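Long-range contacts in aldehyde dehydrogenase (Trypanosoma brucei, PDB 5NNO), which probably oxidises aldehydes to carboxylic acids with NAD+ as the oxidant, and here binds NAD and a benzoxaborole aldehyde: residues A[260-265]-A[420-425]; A[227-232]-A[393-398]. All coordinates share one frame; numbering follows the deposited sequence.

Contact 1. Residues A[260-265]-A[420-425]. With 92N (4-[(1-oxidanyl-3~{H}-2,1-benzoxaborol-5-yl)oxy]benzaldehyde), chain D.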
loop_
_atom_site.group_PDB
_atom_site.type_symbol
_atom_site.label_atom_id
_atom_site.label_comp_id
_atom_site.label_asym_id
_atom_site.label_seq_id
_atom_site.Cartn_x
_atom_site.Cartn_y
_atom_site.Cartn_z
ATOM N N ILE A 260 0.874 -10.213 -18.712
ATOM C CA ILE A 260 1.979 -11.126 -18.442
ATOM C C ILE A 260 2.521 -11.952 -19.638
ATOM O O ILE A 260 3.351 -12.840 -19.400
ATOM C CB ILE A 260 1.636 -12.086 -17.279
ATOM C CG1 ILE A 260 0.395 -12.933 -17.606
ATOM C CG2 ILE A 260 1.512 -11.282 -15.992
ATOM C CD1 ILE A 260 -0.072 -13.836 -16.477
ATOM N N ALA A 261 2.111 -11.664 -20.889
ATOM C CA ALA A 261 2.604 -12.410 -22.074
ATOM C C ALA A 261 4.073 -12.131 -22.414
ATOM O O ALA A 261 4.624 -11.128 -21.983
ATOM C CB ALA A 261 1.750 -12.115 -23.299
ATOM N N PRO A 262 4.711 -13.023 -23.203
ATOM C CA PRO A 262 6.059 -12.728 -23.674
ATOM C C PRO A 262 6.041 -11.533 -24.636
ATOM O O PRO A 262 5.358 -11.543 -25.626
ATOM C CB PRO A 262 6.535 -14.031 -24.321
ATOM C CG PRO A 262 5.367 -14.934 -24.363
ATOM C CD PRO A 262 4.296 -14.403 -23.490
ATOM N N ASP A 263 6.730 -10.474 -24.264
ATOM C CA ASP A 263 6.678 -9.212 -24.999
ATOM C C ASP A 263 7.828 -9.260 -26.022
ATOM O O ASP A 263 7.619 -9.107 -27.224
ATOM C CB ASP A 263 6.751 -8.017 -24.027
ATOM C CG ASP A 263 6.551 -6.676 -24.728
ATOM O OD1 ASP A 263 7.545 -6.126 -25.272
ATOM O OD2 ASP A 263 5.425 -6.147 -24.743
ATOM N N TYR A 264 9.027 -9.500 -25.526
ATOM C CA TYR A 264 10.184 -9.780 -26.358
ATOM C C TYR A 264 11.031 -10.817 -25.674
ATOM O O TYR A 264 10.858 -11.088 -24.482
ATOM C CB TYR A 264 11.019 -8.521 -26.556
ATOM C CG TYR A 264 11.638 -7.984 -25.293
ATOM C CD1 TYR A 264 10.882 -7.196 -24.411
ATOM C CD2 TYR A 264 12.974 -8.232 -24.968
ATOM C CE1 TYR A 264 11.432 -6.681 -23.254
ATOM C CE2 TYR A 264 13.523 -7.710 -23.797
ATOM C CZ TYR A 264 12.732 -6.935 -22.960
ATOM O OH TYR A 264 13.205 -6.392 -21.798
ATOM N N VAL A 265 11.981 -11.335 -26.434
ATOM C CA VAL A 265 12.912 -12.361 -26.001
ATOM C C VAL A 265 14.333 -11.799 -26.055
ATOM O O VAL A 265 14.641 -10.965 -26.898
ATOM C CB VAL A 265 12.786 -13.581 -26.949
ATOM C CG1 VAL A 265 13.932 -14.584 -26.781
ATOM C CG2 VAL A 265 11.421 -14.228 -26.753
ATOM N N ASN A 420 11.441 -21.232 -16.398
ATOM C CA ASN A 420 11.099 -22.355 -17.321
ATOM C C ASN A 420 9.625 -22.445 -17.788
ATOM O O ASN A 420 9.203 -23.466 -18.310
ATOM C CB ASN A 420 11.600 -23.709 -16.776
ATOM C CG ASN A 420 13.122 -23.799 -16.685
ATOM O OD1 ASN A 420 13.841 -23.087 -17.369
ATOM N ND2 ASN A 420 13.611 -24.703 -15.843
ATOM N N ASP A 421 8.849 -21.374 -17.629
ATOM C CA ASP A 421 7.487 -21.295 -18.181
ATOM C C ASP A 421 7.062 -19.819 -18.246
ATOM O O ASP A 421 7.842 -18.935 -17.895
ATOM C CB ASP A 421 6.523 -22.100 -17.309
ATOM C CG ASP A 421 5.417 -22.804 -18.105
ATOM O OD1 ASP A 421 4.974 -22.302 -19.168
ATOM O OD2 ASP A 421 4.974 -23.871 -17.642
ATOM N N VAL A 422 5.843 -19.549 -18.724
ATOM C CA VAL A 422 5.263 -18.187 -18.748
ATOM C C VAL A 422 3.801 -18.190 -18.291
ATOM O O VAL A 422 3.118 -19.198 -18.415
ATOM C CB VAL A 422 5.339 -17.513 -20.150
ATOM C CG1 VAL A 422 6.775 -17.464 -20.648
ATOM C CG2 VAL A 422 4.462 -18.219 -21.177
ATOM N N VAL A 423 3.341 -17.057 -17.731
ATOM C CA VAL A 423 1.917 -16.785 -17.489
ATOM C C VAL A 423 1.351 -17.522 -16.264
ATOM O O VAL A 423 0.732 -16.905 -15.440
ATOM C CB VAL A 423 1.050 -17.004 -18.760
ATOM C CG1 VAL A 423 -0.424 -16.665 -18.524
ATOM C CG2 VAL A 423 1.574 -16.150 -19.905
ATOM N N VAL A 424 1.588 -18.827 -16.145
ATOM C CA VAL A 424 0.924 -19.686 -15.125
ATOM C C VAL A 424 1.083 -19.302 -13.656
ATOM O O VAL A 424 0.278 -19.748 -12.830
ATOM C CB VAL A 424 1.358 -21.157 -15.214
ATOM C CG1 VAL A 424 0.859 -21.782 -16.511
ATOM C CG2 VAL A 424 2.867 -21.296 -15.047
ATOM N N HIS A 425 2.119 -18.532 -13.319
ATOM C CA HIS A 425 2.275 -18.010 -11.960
ATOM C C HIS A 425 1.028 -17.240 -11.519
ATOM O O HIS A 425 0.647 -17.301 -10.363
ATOM C CB HIS A 425 3.517 -17.114 -11.838
ATOM C CG HIS A 425 3.405 -15.805 -12.552
ATOM N ND1 HIS A 425 3.450 -15.697 -13.923
ATOM C CD2 HIS A 425 3.253 -14.543 -12.081
ATOM C CE1 HIS A 425 3.333 -14.427 -14.269
ATOM N NE2 HIS A 425 3.226 -13.703 -13.169
HETATM C C9 92N D . -2.759 -19.530 -17.284
HETATM C C7 92N D . -4.935 -18.971 -14.342
HETATM C C3 92N D . -4.648 -14.177 -17.247
HETATM C C4 92N D . -4.602 -14.423 -15.882
HETATM C C5 92N D . -4.751 -16.823 -15.376
HETATM C C6 92N D . -5.249 -17.627 -14.364
HETATM C C1 92N D . -3.650 -11.995 -16.898
HETATM C C2 92N D . -4.183 -12.969 -17.744
HETATM C C11 92N D . -3.923 -17.363 -16.354
HETATM C C12 92N D . -4.056 -13.480 -15.025
HETATM O O 92N D . -3.188 -10.351 -18.580
HETATM C C 92N D . -3.186 -10.698 -17.418
HETATM C C13 92N D . -3.587 -12.279 -15.532
HETATM O O1 92N D . -5.255 -15.520 -15.325
HETATM C C10 92N D . -3.600 -18.722 -16.341
HETATM C C8 92N D . -4.113 -19.540 -15.321
HETATM O O3 92N D . -2.771 -20.889 -16.766
HETATM B B 92N D . -3.539 -20.956 -15.609
HETATM O O2 92N D . -3.690 -22.094 -14.901
#

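Contact 2. Residues A[227-232]-A[393-398]. Unlike the reference sequence in segment 393-398: Ala-394 (reference Ser).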
loop_
_atom_site.group_PDB
_atom_site.type_symbol
_atom_site.label_atom_id
_atom_site.label_comp_id
_atom_site.label_asym_id
_atom_site.label_seq_id
_atom_site.Cartn_x
_atom_site.Cartn_y
_atom_site.Cartn_z
ATOM N N LYS A 227 6.904 -4.303 -20.458
ATOM C CA LYS A 227 7.388 -5.274 -21.417
ATOM C C LYS A 227 8.033 -6.430 -20.691
ATOM O O LYS A 227 9.195 -6.364 -20.350
ATOM C CB LYS A 227 8.370 -4.599 -22.369
ATOM C CG LYS A 227 7.781 -3.404 -23.107
ATOM C CD LYS A 227 8.857 -2.595 -23.812
ATOM C CE LYS A 227 9.448 -3.350 -24.992
ATOM N NZ LYS A 227 8.463 -3.651 -26.066
ATOM N N SER A 228 7.257 -7.487 -20.456
ATOM C CA SER A 228 7.745 -8.675 -19.762
ATOM C C SER A 228 8.813 -9.446 -20.571
ATOM O O SER A 228 8.470 -10.095 -21.577
ATOM C CB SER A 228 6.581 -9.606 -19.438
ATOM O OG SER A 228 5.621 -8.977 -18.603
ATOM N N PRO A 229 10.091 -9.385 -20.138
ATOM C CA PRO A 229 11.130 -10.059 -20.931
ATOM C C PRO A 229 11.129 -11.571 -20.762
ATOM O O PRO A 229 10.700 -12.069 -19.718
ATOM C CB PRO A 229 12.456 -9.497 -20.378
ATOM C CG PRO A 229 12.078 -8.454 -19.354
ATOM C CD PRO A 229 10.666 -8.758 -18.933
ATOM N N VAL A 230 11.604 -12.280 -21.796
ATOM C CA VAL A 230 11.970 -13.694 -21.692
ATOM C C VAL A 230 13.462 -13.866 -22.020
ATOM O O VAL A 230 13.912 -13.610 -23.126
ATOM C CB VAL A 230 11.161 -14.580 -22.641
ATOM C CG1 VAL A 230 11.553 -16.030 -22.467
ATOM C CG2 VAL A 230 9.680 -14.459 -22.401
ATOM N N VAL A 231 14.219 -14.337 -21.056
ATOM C CA VAL A 231 15.625 -14.561 -21.231
ATOM C C VAL A 231 15.806 -16.051 -21.466
ATOM O O VAL A 231 15.389 -16.856 -20.622
ATOM C CB VAL A 231 16.421 -14.077 -20.011
ATOM C CG1 VAL A 231 17.910 -14.203 -20.264
ATOM C CG2 VAL A 231 16.069 -12.622 -19.721
ATOM N N VAL A 232 16.395 -16.395 -22.623
ATOM C CA VAL A 232 16.704 -17.790 -22.992
ATOM C C VAL A 232 18.221 -17.936 -23.044
ATOM O O VAL A 232 18.902 -17.199 -23.758
ATOM C CB VAL A 232 16.109 -18.206 -24.369
ATOM C CG1 VAL A 232 16.445 -19.663 -24.677
ATOM C CG2 VAL A 232 14.606 -18.017 -24.391
ATOM N N LEU A 393 5.850 -6.171 -15.181
ATOM C CA LEU A 393 4.992 -7.077 -14.436
ATOM C C LEU A 393 5.552 -8.489 -14.275
ATOM O O LEU A 393 5.447 -9.083 -13.199
ATOM C CB LEU A 393 3.624 -7.145 -15.118
ATOM C CG LEU A 393 2.482 -7.843 -14.378
ATOM C CD1 LEU A 393 2.060 -7.076 -13.135
ATOM C CD2 LEU A 393 1.310 -7.969 -15.329
ATOM N N ALA A 394 6.139 -9.040 -15.342
ATOM C CA ALA A 394 6.641 -10.415 -15.318
ATOM C C ALA A 394 8.013 -10.496 -15.925
ATOM O O ALA A 394 8.332 -9.753 -16.831
ATOM C CB ALA A 394 5.694 -11.335 -16.061
ATOM N N LEU A 395 8.834 -11.381 -15.378
ATOM C CA LEU A 395 10.150 -11.663 -15.927
ATOM C C LEU A 395 10.259 -13.153 -15.994
ATOM O O LEU A 395 9.929 -13.853 -15.027
ATOM C CB LEU A 395 11.288 -11.100 -15.049
ATOM C CG LEU A 395 12.711 -11.447 -15.466
ATOM C CD1 LEU A 395 13.029 -10.892 -16.851
ATOM C CD2 LEU A 395 13.720 -10.951 -14.457
ATOM N N TYR A 396 10.731 -13.636 -17.133
ATOM C CA TYR A 396 10.826 -15.068 -17.406
ATOM C C TYR A 396 12.265 -15.428 -17.743
ATOM O O TYR A 396 12.942 -14.692 -18.458
ATOM C CB TYR A 396 9.913 -15.441 -18.566
ATOM C CG TYR A 396 8.458 -15.082 -18.331
ATOM C CD1 TYR A 396 7.780 -15.608 -17.256
ATOM C CD2 TYR A 396 7.755 -14.240 -19.201
ATOM C CE1 TYR A 396 6.464 -15.300 -17.029
ATOM C CE2 TYR A 396 6.433 -13.922 -18.978
ATOM C CZ TYR A 396 5.790 -14.460 -17.895
ATOM O OH TYR A 396 4.469 -14.182 -17.651
ATOM N N VAL A 397 12.720 -16.558 -17.207
ATOM C CA VAL A 397 14.058 -17.069 -17.479
ATOM C C VAL A 397 13.935 -18.525 -17.879
ATOM O O VAL A 397 13.432 -19.327 -17.095
ATOM C CB VAL A 397 14.988 -16.972 -16.256
ATOM C CG1 VAL A 397 16.401 -17.392 -16.645
ATOM C CG2 VAL A 397 14.981 -15.556 -15.680
ATOM N N PHE A 398 14.384 -18.865 -19.092
ATOM C CA PHE A 398 14.529 -20.267 -19.506
ATOM C C PHE A 398 15.981 -20.683 -19.322
ATOM O O PHE A 398 16.868 -20.133 -19.942
ATOM C CB PHE A 398 14.007 -20.451 -20.921
ATOM C CG PHE A 398 12.505 -20.409 -20.996
ATOM C CD1 PHE A 398 11.842 -19.211 -21.006
ATOM C CD2 PHE A 398 11.755 -21.578 -21.000
ATOM C CE1 PHE A 398 10.457 -19.156 -21.050
ATOM C CE2 PHE A 398 10.368 -21.537 -21.046
ATOM C CZ PHE A 398 9.718 -20.314 -21.067
#

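Contact 1. Residues A[260-265]-A[420-425]
Ile-260 and Val-423 cross in the wall of the pocket that binds the aldehyde ligand in the aldehyde dehydrogenase fold, where the loop leading into strand 264-268 faces the loop that follows strand 416-419. No hydrogen bond joins the two segments; branched aliphatic side chains make the contact, as suits a pocket that receives an aromatic aldehyde.

The apolar packing centres on Ile-260. Its CG1 sits between the backbone N and the carbonyl carbon (chi1 60°), and with chi2 extended the chain carries CD1 across the Val-423 side chain at about a right angle. CD1 lies 3.5 Å from Val-423 CG1 and 3.3 Å from Val-423 O, so the methyl touches both a branch and the backbone of its neighbour. The Ile-260 and His-425 side chains slide past each other in opposite directions, bringing Ile-260 CG2 obliquely to the ring, 4.0 Å from His-425 CE1. Farther along, Pro-262 CD and Val-422 CG2 touch more loosely at 4.5 Å; both are compact apolar groups in a buried place.

The polar bonds fix the loop itself. Val-422 N donates to Asp-421 OD1 (2.9 Å), reaching the anti side of the carboxylate, and Val-424 N closes a classic gamma turn on Val-422 O, with Val-423 at its centre in the positive-phi region. The other carboxylate oxygen of Asp-421 forms a salt bridge with Arg-473 of the second subunit, which ties this pocket loop to the dimer interface.

The ligand is met by methyl groups from both segments. Ile-260 CD1 lies 4.0 Å from C13 of the ligand's benzaldehyde ring, Val-423 CG1 approaches the benzoxaborole end at C9, and Val-424 CG1 comes within 3.7 Å of the ring oxygen O3.

Contact 2. Residues A[227-232]-A[393-398]
Strands 229-232 and 394-398 run parallel, their axes 13° apart in direction and 4.6 Å apart at closest approach, joined by hydrogen bonds from Tyr-396 N to Pro-229 O (3.0 Å), Val-231 N to Tyr-396 O and Phe-398 N to Val-231 O. Pro-229, which has no N-H to give, serves through its carbonyl. At the N-terminal end of the pairing, Ser-228 OG accepts a weak bond from Ala-394 N (3.3 Å); Ala-394, which differs from the reference sequence, also brings its small CB to 3.5 Å from that hydroxyl oxygen.

The pair belongs to the mostly parallel alpha/beta sheet of the catalytic domain of aldehyde dehydrogenases, with strand 264-268 on the far side of 229-232. On one face Val-230 spreads its two branches: CG2 packs at 3.7 Å on Tyr-396 CD2, while CG1, anti to the backbone N (chi1 -178°), reaches Phe-398 CD1 at 3.5 Å, meeting each ring obliquely. Helix 240-252 packs on this face through Ile-247. Val-231 points to the other face, toward Ile-382 and Ile-386 of helix 379-386. There Leu-395 CD1 lies 3.6 Å from Pro-229 CG, the two side chains crossing at about a right angle.

In the fold
The two contacts have centres 6 Å apart and both reach the sheet in which strands 229-232 and 264-268 are neighbours. Tyr-396 of contact 2 bridges them: its OH lies 2.5 Å from Ile-260 O, a probable hydrogen bond, and is also hydrogen-bonded to Val-423 N, so one phenol holds both loops of contact 1. Lys-227 NZ adds a salt bridge to Asp-263 OD1 at 2.8 Å. Nearer the active site, Leu-393 CD2 packs 3.4 Å from Ile-260 CG2. The Leu-393 side chain also lies about 3 Å from NAD and from the side chain of Ser-259, the altered residue at the predicted catalytic position, whose N is hydrogen-bonded to the aldehyde ligand.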